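Local coordinates for MutT/NUDIX family protein (Bacillus thuringiensis str. Al Hakam, PDB 3ID9) that probably hydrolyses nucleoside diphosphates linked to another moiety, as other members of the MutT/Nudix family do, using a metal-dependent Nudix-box site, at residues B[53-58]-B[62-67]; B[34-39]-B[130-135]; B[82-87]-B[142-147]. All blocks are in the same frame, centred on the assembly; numbering follows the deposited sequence.

Contact 1: residues B[53-58]-B[62-67]; sequences GRVENG and EEAMIR
Arg54 meets the helix through its backbone: Arg67 NH2 donates to Arg54 O at 3.1 Å. The acceptor lies in the guanidinium plane, but the N-H points past it, with an angle of 135° at the hydrogen. At Val55 the contact turns apolar, with CG2 resting on Ala64 CB at 3.8 Å where the two backbones come nearest. Glu56 then crosses Arg67 at about a right angle. Its OE1 stands over a face of the guanidinium, displaced toward the rim and 3.4 Å from Arg67 NE. With the oxygen so far out of the plane, this salt bridge is one of charges, without an N-H aimed at it. Ala64 O lies more distantly over the opposite face; a bend at chi3 (56°) brings the guanidinium against Arg54 O and Glu56. Glu59, whose carboxylate also accepts from Glu56 N, forms a further salt bridge with Arg67 NE. On the helix side, Glu63 OE1 accepts from Thr60 N. Residues 53-74 fit the Nudix box, and this strand-loop-helix geometry agrees with it. Glu62 N bonds Tyr155 OH of the second subunit. Strand 48-54 pairs with strand 23-32, while helix 61-72 lays Met65 on strand 95-104 and Ile66 on strand 77-88.

Contact 2: residues B[34-39]-B[130-135]; sequences EKVLLV and NELSYY
The CA atoms of Val36 and Leu132 stand 8.6 Å apart, and the gap widens toward Leu38 and Tyr135. Strand 35-39 and the 3-10 turn 131-134 run in the same general direction, too far apart to pair directly. The turn is tied within itself by i to i+3 bonds, among them Tyr135 N to Leu132 O at 2.8 Å. At the Glu34 end one water spans the gap, donating to Glu34 O at 3.0 Å and accepting from Asn130 N at 3.2 Å.

Between the backbones the filling is apolar. Leu132 and Leu38 share it; Leu132 crosses Val36 at about a right angle so that its CD2 meets Val36 CG2 at 4.1 Å. Its other methyl, CD1, turns to Leu38 CD1 at 4.3 Å. That same Leu38 methyl also lies over one face of the Tyr135 ring, toward the rim, 4.1 Å from Tyr135 CG. The first torsion of Leu38 (chi1 -64°) places CG beside the backbone N, and the branch reaches the turn from there. Over the centre of the ring's other face sits CD2 of Tyr134, so the ring lies between a leucine methyl and the neighbouring tyrosine.

Leu38 also touches Trp48 and Leu50 of strand 48-54, and Ile142 of helix 139-147 covers Leu132. The arrangement is plain core packing of the alpha/beta/alpha Nudix fold: the turn leading into helix 139-147, together with that helix, packs on one face of the central sheet.

Contact 3: residues B[82-87]-B[142-147]; sequences LLYVCD and INLISG
Leu144, which reaches across to Leu83 and Tyr84, is carried on a helical turn whose shortest bond runs from Ser146 N to Ile142 O at 2.8 Å. A second bond of the same kind, from Gly147 N to Asn143 O, measures 2.9 Å, and Leu144 O accepts from the side-chain amide of Asn151. From this turn the leucine points toward strand 77-88, CG anti to the backbone N (chi1 -180°).

One methyl does nearly all the touching. Leu144 CD2 meets Leu83 CD2 at 4.0 Å, the two leucines pointing at each other tip to tip. The same methyl lies against the base of Tyr84, which it crosses at about a right angle: it is 4.0 Å from Tyr84 CD1 and 4.1 Å from Tyr84 CB. It thus settles into the notch between two successive strand residues. In a regular strand those residues would face opposite sides of the sheet. Here Leu83 and Tyr84 both lie across from Thr99 in a classic beta bulge, with Leu83 in a near-helical conformation (psi -43°), and both side chains turn toward the helix. The far end of the tyrosine is anchored separately, its OH bonded to Gln156 OE1.

Leu82 makes backbone hydrogen bonds to the second subunit, and Asp87 OD2 bonds Leu61 N of that subunit. Within the chain, strand 77-88 is flanked by strands 95-104 and 154-157, with Ser154 touching both Tyr84 and Leu144. Next to Leu144 on the helix, Ile145 packs on Ile29 and Ile31 of strand 23-32, so helix 139-147 spans several strands.

Overall arrangement
Contact 1 is a surface contact built on charge and a backbone carbonyl, whereas contact 2 is buried and contact 3 partly so, both relying on methyl groups and tyrosine rings. All three reach the same mixed sheet. Contacts 2 and 3 lie on the side of the sheet covered by helix 139-147 and touch directly, Ser133 packing on Ile142 and Val36 on Ile145; their segments interleave along the chain. Contact 1 lies across the chain's centre from both, about 24 Å from contact 2 and 19 Å from contact 3, centre to centre. Contacts 1 and 3 both reach the second subunit, but contact 2 touches no other chain of the assembly.

Contact 1: residues B[53-58]-B[62-67]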
loop_
_atom_site.group_PDB
_atom_site.type_symbol
_atom_site.label_atom_id
_atom_site.label_comp_id
_atom_site.label_asym_id
_atom_site.label_seq_id
_atom_site.Cartn_x
_atom_site.Cartn_y
_atom_site.Cartn_z
ATOM N N GLY B 53 7.471 -5.409 -12.398
ATOM C CA GLY B 53 8.865 -5.746 -12.228
ATOM C C GLY B 53 9.438 -5.287 -10.900
ATOM O O GLY B 53 8.741 -4.729 -10.048
ATOM N N ARG B 54 10.732 -5.521 -10.740
ATOM C CA ARG B 54 11.449 -5.157 -9.531
ATOM C C ARG B 54 11.650 -3.647 -9.406
ATOM O O ARG B 54 11.951 -2.959 -10.380
ATOM C CB ARG B 54 12.819 -5.837 -9.526
ATOM C CG ARG B 54 13.118 -6.667 -8.295
ATOM C CD ARG B 54 14.513 -6.358 -7.767
ATOM N NE ARG B 54 15.454 -6.103 -8.853
ATOM C CZ ARG B 54 16.532 -5.329 -8.739
ATOM N NH1 ARG B 54 16.805 -4.737 -7.580
ATOM N NH2 ARG B 54 17.325 -5.126 -9.788
ATOM N N VAL B 55 11.469 -3.133 -8.198
ATOM C CA VAL B 55 11.695 -1.720 -7.947
ATOM C C VAL B 55 13.211 -1.620 -7.747
ATOM O O VAL B 55 13.758 -2.224 -6.830
ATOM C CB VAL B 55 10.945 -1.264 -6.683
ATOM C CG1 VAL B 55 11.306 0.178 -6.338
ATOM C CG2 VAL B 55 9.448 -1.398 -6.913
ATOM N N GLU B 56 13.888 -0.891 -8.627
ATOM C CA GLU B 56 15.340 -0.755 -8.543
ATOM C C GLU B 56 15.801 0.250 -7.489
ATOM O O GLU B 56 15.141 1.261 -7.230
ATOM C CB GLU B 56 15.907 -0.387 -9.918
ATOM C CG GLU B 56 15.446 -1.337 -11.011
ATOM C CD GLU B 56 16.072 -1.056 -12.365
ATOM O OE1 GLU B 56 16.134 0.128 -12.769
ATOM O OE2 GLU B 56 16.488 -2.028 -13.035
ATOM N N ASN B 57 16.947 -0.040 -6.887
ATOM C CA ASN B 57 17.506 0.802 -5.837
ATOM C C ASN B 57 17.438 2.302 -6.122
ATOM O O ASN B 57 17.893 2.779 -7.166
ATOM C CB ASN B 57 18.951 0.384 -5.555
ATOM C CG ASN B 57 19.528 1.076 -4.338
ATOM O OD1 ASN B 57 19.867 2.263 -4.384
ATOM N ND2 ASN B 57 19.633 0.338 -3.231
ATOM N N GLY B 58 16.851 3.038 -5.183
ATOM C CA GLY B 58 16.729 4.475 -5.335
ATOM C C GLY B 58 15.465 4.945 -6.030
ATOM O O GLY B 58 15.208 6.150 -6.114
ATOM N N GLU B 62 6.513 4.496 -7.627
ATOM C CA GLU B 62 5.988 5.166 -8.806
ATOM C C GLU B 62 6.971 5.174 -9.982
ATOM O O GLU B 62 6.614 4.821 -11.107
ATOM C CB GLU B 62 5.604 6.600 -8.451
ATOM C CG GLU B 62 4.891 7.330 -9.562
ATOM C CD GLU B 62 4.563 8.761 -9.203
ATOM O OE1 GLU B 62 3.926 9.448 -10.031
ATOM O OE2 GLU B 62 4.943 9.205 -8.097
ATOM N N GLU B 63 8.206 5.583 -9.723
ATOM C CA GLU B 63 9.203 5.630 -10.781
ATOM C C GLU B 63 9.379 4.256 -11.435
ATOM O O GLU B 63 9.543 4.156 -12.651
ATOM C CB GLU B 63 10.538 6.132 -10.223
ATOM C CG GLU B 63 10.436 7.500 -9.569
ATOM C CD GLU B 63 11.744 7.964 -8.952
ATOM O OE1 GLU B 63 12.359 7.191 -8.179
ATOM O OE2 GLU B 63 12.151 9.111 -9.236
ATOM N N ALA B 64 9.332 3.205 -10.623
ATOM C CA ALA B 64 9.481 1.846 -11.121
ATOM C C ALA B 64 8.267 1.428 -11.954
ATOM O O ALA B 64 8.415 0.806 -13.004
ATOM C CB ALA B 64 9.680 0.882 -9.959
HETATM N N MSE B 65 7.071 1.767 -11.486
HETATM C CA MSE B 65 5.859 1.423 -12.209
HETATM C C MSE B 65 5.872 2.079 -13.594
HETATM O O MSE B 65 5.596 1.419 -14.599
HETATM C CB MSE B 65 4.618 1.882 -11.439
HETATM C CG MSE B 65 3.304 1.417 -12.057
HETATM SE SE MSE B 65 3.004 -0.521 -11.880
HETATM C CE MSE B 65 3.867 -1.151 -13.501
ATOM N N ILE B 66 6.190 3.375 -13.637
ATOM C CA ILE B 66 6.240 4.122 -14.889
ATOM C C ILE B 66 7.317 3.562 -15.813
ATOM O O ILE B 66 7.112 3.470 -17.021
ATOM C CB ILE B 66 6.515 5.644 -14.644
ATOM C CG1 ILE B 66 5.204 6.393 -14.424
ATOM C CG2 ILE B 66 7.209 6.267 -15.848
ATOM C CD1 ILE B 66 4.377 5.884 -13.260
ATOM N N ARG B 67 8.462 3.194 -15.248
ATOM C CA ARG B 67 9.556 2.647 -16.046
ATOM C C ARG B 67 9.207 1.283 -16.640
ATOM O O ARG B 67 9.418 1.049 -17.830
ATOM C CB ARG B 67 10.836 2.520 -15.209
ATOM C CG ARG B 67 11.966 1.790 -15.928
ATOM C CD ARG B 67 13.244 1.739 -15.105
ATOM N NE ARG B 67 13.036 1.127 -13.794
ATOM C CZ ARG B 67 12.600 -0.116 -13.603
ATOM N NH1 ARG B 67 12.324 -0.898 -14.644
ATOM N NH2 ARG B 67 12.418 -0.571 -12.370
#

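Contact 2: residues B[34-39]-B[130-135]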
loop_
_atom_site.group_PDB
_atom_site.type_symbol
_atom_site.label_atom_id
_atom_site.label_comp_id
_atom_site.label_asym_id
_atom_site.label_seq_id
_atom_site.Cartn_x
_atom_site.Cartn_y
_atom_site.Cartn_z
ATOM N N GLU B 34 -13.492 -2.141 -19.835
ATOM C CA GLU B 34 -13.604 -3.426 -19.155
ATOM C C GLU B 34 -12.572 -4.462 -19.593
ATOM O O GLU B 34 -12.799 -5.664 -19.462
ATOM C CB GLU B 34 -15.009 -3.996 -19.349
ATOM C CG GLU B 34 -16.121 -3.125 -18.788
ATOM C CD GLU B 34 -17.504 -3.623 -19.194
ATOM O OE1 GLU B 34 -17.809 -3.636 -20.413
ATOM O OE2 GLU B 34 -18.285 -4.006 -18.296
ATOM N N LYS B 35 -11.441 -4.000 -20.114
ATOM C CA LYS B 35 -10.379 -4.908 -20.542
ATOM C C LYS B 35 -9.107 -4.561 -19.802
ATOM O O LYS B 35 -8.868 -3.397 -19.481
ATOM C CB LYS B 35 -10.116 -4.781 -22.038
ATOM C CG LYS B 35 -11.298 -5.105 -22.925
ATOM C CD LYS B 35 -10.941 -4.803 -24.367
ATOM C CE LYS B 35 -12.119 -4.987 -25.293
ATOM N NZ LYS B 35 -11.741 -4.650 -26.692
ATOM N N VAL B 36 -8.288 -5.570 -19.542
ATOM C CA VAL B 36 -7.031 -5.362 -18.845
ATOM C C VAL B 36 -5.850 -5.520 -19.788
ATOM O O VAL B 36 -5.838 -6.397 -20.640
ATOM C CB VAL B 36 -6.862 -6.367 -17.679
ATOM C CG1 VAL B 36 -5.618 -6.032 -16.879
ATOM C CG2 VAL B 36 -8.067 -6.311 -16.777
ATOM N N LEU B 37 -4.844 -4.676 -19.615
ATOM C CA LEU B 37 -3.647 -4.731 -20.440
ATOM C C LEU B 37 -2.740 -5.891 -20.033
ATOM O O LEU B 37 -2.249 -5.927 -18.911
ATOM C CB LEU B 37 -2.883 -3.411 -20.297
ATOM C CG LEU B 37 -1.540 -3.049 -20.957
ATOM C CD1 LEU B 37 -0.758 -4.273 -21.380
ATOM C CD2 LEU B 37 -1.811 -2.150 -22.141
ATOM N N LEU B 38 -2.526 -6.846 -20.936
ATOM C CA LEU B 38 -1.610 -7.938 -20.650
ATOM C C LEU B 38 -0.415 -7.781 -21.566
ATOM O O LEU B 38 -0.516 -7.256 -22.665
ATOM C CB LEU B 38 -2.239 -9.315 -20.858
ATOM C CG LEU B 38 -3.413 -9.667 -19.940
ATOM C CD1 LEU B 38 -3.747 -11.156 -20.109
ATOM C CD2 LEU B 38 -3.062 -9.332 -18.478
ATOM N N VAL B 39 0.721 -8.245 -21.078
ATOM C CA VAL B 39 1.983 -8.170 -21.768
ATOM C C VAL B 39 2.496 -9.595 -21.945
ATOM O O VAL B 39 2.125 -10.496 -21.187
ATOM C CB VAL B 39 2.958 -7.311 -20.914
ATOM C CG1 VAL B 39 4.385 -7.746 -21.106
ATOM C CG2 VAL B 39 2.801 -5.850 -21.291
ATOM N N ASN B 130 -13.735 -10.405 -17.876
ATOM C CA ASN B 130 -14.488 -11.637 -17.674
ATOM C C ASN B 130 -13.896 -12.816 -18.453
ATOM O O ASN B 130 -14.541 -13.857 -18.586
ATOM C CB ASN B 130 -15.957 -11.448 -18.070
ATOM C CG ASN B 130 -16.128 -11.002 -19.520
ATOM O OD1 ASN B 130 -15.663 -11.664 -20.453
ATOM N ND2 ASN B 130 -16.805 -9.873 -19.711
ATOM N N GLU B 131 -12.678 -12.652 -18.968
ATOM C CA GLU B 131 -12.012 -13.720 -19.717
ATOM C C GLU B 131 -10.632 -14.038 -19.172
ATOM O O GLU B 131 -9.928 -14.875 -19.733
ATOM C CB GLU B 131 -11.868 -13.353 -21.193
ATOM C CG GLU B 131 -13.164 -13.311 -21.972
ATOM C CD GLU B 131 -12.920 -13.090 -23.450
ATOM O OE1 GLU B 131 -12.266 -13.954 -24.069
ATOM O OE2 GLU B 131 -13.371 -12.057 -23.991
ATOM N N LEU B 132 -10.243 -13.367 -18.089
ATOM C CA LEU B 132 -8.937 -13.594 -17.483
ATOM C C LEU B 132 -8.721 -15.028 -17.003
ATOM O O LEU B 132 -7.582 -15.483 -16.906
ATOM C CB LEU B 132 -8.705 -12.645 -16.310
ATOM C CG LEU B 132 -8.066 -11.256 -16.476
ATOM C CD1 LEU B 132 -7.379 -11.121 -17.841
ATOM C CD2 LEU B 132 -9.129 -10.191 -16.285
ATOM N N SER B 133 -9.797 -15.743 -16.698
ATOM C CA SER B 133 -9.648 -17.118 -16.232
ATOM C C SER B 133 -8.925 -17.933 -17.291
ATOM O O SER B 133 -8.192 -18.869 -16.983
ATOM C CB SER B 133 -11.014 -17.741 -15.924
ATOM O OG SER B 133 -11.900 -17.567 -17.013
ATOM N N TYR B 134 -9.128 -17.563 -18.547
ATOM C CA TYR B 134 -8.481 -18.252 -19.648
ATOM C C TYR B 134 -6.959 -18.128 -19.557
ATOM O O TYR B 134 -6.228 -19.007 -20.007
ATOM C CB TYR B 134 -8.954 -17.661 -20.971
ATOM C CG TYR B 134 -8.293 -18.269 -22.178
ATOM C CD1 TYR B 134 -8.773 -19.454 -22.741
ATOM C CD2 TYR B 134 -7.180 -17.663 -22.756
ATOM C CE1 TYR B 134 -8.156 -20.017 -23.855
ATOM C CE2 TYR B 134 -6.554 -18.215 -23.864
ATOM C CZ TYR B 134 -7.046 -19.392 -24.411
ATOM O OH TYR B 134 -6.421 -19.931 -25.508
ATOM N N TYR B 135 -6.483 -17.030 -18.982
ATOM C CA TYR B 135 -5.051 -16.820 -18.861
ATOM C C TYR B 135 -4.471 -17.204 -17.508
ATOM O O TYR B 135 -3.352 -16.813 -17.177
ATOM C CB TYR B 135 -4.698 -15.370 -19.196
ATOM C CG TYR B 135 -4.949 -15.037 -20.645
ATOM C CD1 TYR B 135 -6.111 -14.378 -21.043
ATOM C CD2 TYR B 135 -4.042 -15.421 -21.627
ATOM C CE1 TYR B 135 -6.358 -14.112 -22.381
ATOM C CE2 TYR B 135 -4.280 -15.163 -22.964
ATOM C CZ TYR B 135 -5.437 -14.510 -23.337
ATOM O OH TYR B 135 -5.670 -14.280 -24.672
HETATM O O HOH W 1 -14.975 -7.717 -19.029
#

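Contact 3: residues B[82-87]-B[142-147]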
loop_
_atom_site.group_PDB
_atom_site.type_symbol
_atom_site.label_atom_id
_atom_site.label_comp_id
_atom_site.label_asym_id
_atom_site.label_seq_id
_atom_site.Cartn_x
_atom_site.Cartn_y
_atom_site.Cartn_z
ATOM N N LEU B 82 -3.521 2.673 -5.079
ATOM C CA LEU B 82 -2.843 1.478 -4.621
ATOM C C LEU B 82 -3.985 0.470 -4.519
ATOM O O LEU B 82 -4.945 0.680 -3.778
ATOM C CB LEU B 82 -2.244 1.751 -3.246
ATOM C CG LEU B 82 -1.124 0.903 -2.664
ATOM C CD1 LEU B 82 -1.356 -0.543 -3.048
ATOM C CD2 LEU B 82 0.216 1.403 -3.168
ATOM N N LEU B 83 -3.904 -0.617 -5.266
ATOM C CA LEU B 83 -4.978 -1.590 -5.228
ATOM C C LEU B 83 -4.782 -2.720 -4.231
ATOM O O LEU B 83 -5.710 -3.104 -3.511
ATOM C CB LEU B 83 -5.179 -2.207 -6.616
ATOM C CG LEU B 83 -6.188 -3.360 -6.631
ATOM C CD1 LEU B 83 -7.588 -2.797 -6.422
ATOM C CD2 LEU B 83 -6.108 -4.121 -7.946
ATOM N N TYR B 84 -3.569 -3.249 -4.182
ATOM C CA TYR B 84 -3.322 -4.388 -3.336
ATOM C C TYR B 84 -1.864 -4.464 -2.921
ATOM O O TYR B 84 -0.961 -4.235 -3.728
ATOM C CB TYR B 84 -3.713 -5.642 -4.121
ATOM C CG TYR B 84 -3.708 -6.931 -3.353
ATOM C CD1 TYR B 84 -4.783 -7.286 -2.541
ATOM C CD2 TYR B 84 -2.645 -7.823 -3.469
ATOM C CE1 TYR B 84 -4.804 -8.507 -1.865
ATOM C CE2 TYR B 84 -2.652 -9.042 -2.801
ATOM C CZ TYR B 84 -3.734 -9.381 -2.004
ATOM O OH TYR B 84 -3.746 -10.604 -1.367
ATOM N N VAL B 85 -1.648 -4.780 -1.651
ATOM C CA VAL B 85 -0.310 -4.909 -1.110
ATOM C C VAL B 85 -0.219 -6.303 -0.514
ATOM O O VAL B 85 -1.053 -6.711 0.296
ATOM C CB VAL B 85 -0.019 -3.836 -0.029
ATOM C CG1 VAL B 85 1.328 -4.105 0.616
ATOM C CG2 VAL B 85 -0.015 -2.448 -0.663
ATOM N N CYS B 86 0.788 -7.042 -0.954
ATOM C CA CYS B 86 0.996 -8.397 -0.486
ATOM C C CYS B 86 2.422 -8.503 0.036
ATOM O O CYS B 86 3.373 -8.183 -0.679
ATOM C CB CYS B 86 0.776 -9.381 -1.646
ATOM S SG CYS B 86 1.181 -11.107 -1.262
ATOM N N ASP B 87 2.581 -8.915 1.288
ATOM C CA ASP B 87 3.928 -9.044 1.802
ATOM C C ASP B 87 4.210 -10.419 2.373
ATOM O O ASP B 87 3.360 -11.035 3.015
ATOM C CB ASP B 87 4.264 -7.911 2.799
ATOM C CG ASP B 87 3.634 -8.091 4.168
ATOM O OD1 ASP B 87 2.403 -8.278 4.271
ATOM O OD2 ASP B 87 4.393 -8.021 5.156
ATOM N N ILE B 142 -9.807 -11.989 -10.180
ATOM C CA ILE B 142 -10.683 -11.354 -11.143
ATOM C C ILE B 142 -11.689 -10.476 -10.407
ATOM O O ILE B 142 -12.014 -9.383 -10.869
ATOM C CB ILE B 142 -11.408 -12.408 -12.012
ATOM C CG1 ILE B 142 -10.388 -13.090 -12.928
ATOM C CG2 ILE B 142 -12.511 -11.759 -12.819
ATOM C CD1 ILE B 142 -10.923 -14.302 -13.663
ATOM N N ASN B 143 -12.169 -10.939 -9.256
ATOM C CA ASN B 143 -13.117 -10.150 -8.475
ATOM C C ASN B 143 -12.465 -8.865 -7.959
ATOM O O ASN B 143 -13.094 -7.803 -7.939
ATOM C CB ASN B 143 -13.659 -10.959 -7.296
ATOM C CG ASN B 143 -14.542 -12.101 -7.739
ATOM O OD1 ASN B 143 -15.173 -12.033 -8.795
ATOM N ND2 ASN B 143 -14.604 -13.155 -6.931
ATOM N N LEU B 144 -11.204 -8.972 -7.544
ATOM C CA LEU B 144 -10.467 -7.823 -7.038
ATOM C C LEU B 144 -10.377 -6.748 -8.117
ATOM O O LEU B 144 -10.789 -5.607 -7.916
ATOM C CB LEU B 144 -9.059 -8.247 -6.621
ATOM C CG LEU B 144 -8.167 -7.140 -6.068
ATOM C CD1 LEU B 144 -8.615 -6.787 -4.659
ATOM C CD2 LEU B 144 -6.726 -7.603 -6.062
ATOM N N ILE B 145 -9.824 -7.131 -9.264
ATOM C CA ILE B 145 -9.671 -6.236 -10.404
ATOM C C ILE B 145 -11.035 -5.743 -10.867
ATOM O O ILE B 145 -11.199 -4.593 -11.254
ATOM C CB ILE B 145 -8.975 -6.976 -11.561
ATOM C CG1 ILE B 145 -7.478 -7.059 -11.274
ATOM C CG2 ILE B 145 -9.263 -6.294 -12.891
ATOM C CD1 ILE B 145 -6.725 -7.956 -12.236
ATOM N N SER B 146 -12.018 -6.627 -10.808
ATOM C CA SER B 146 -13.361 -6.287 -11.234
ATOM C C SER B 146 -13.991 -5.200 -10.366
ATOM O O SER B 146 -14.687 -4.322 -10.871
ATOM C CB SER B 146 -14.229 -7.542 -11.226
ATOM O OG SER B 146 -15.545 -7.229 -11.616
ATOM N N GLY B 147 -13.750 -5.266 -9.060
ATOM C CA GLY B 147 -14.301 -4.273 -8.156
ATOM C C GLY B 147 -13.648 -2.923 -8.375
ATOM O O GLY B 147 -14.224 -1.880 -8.066
#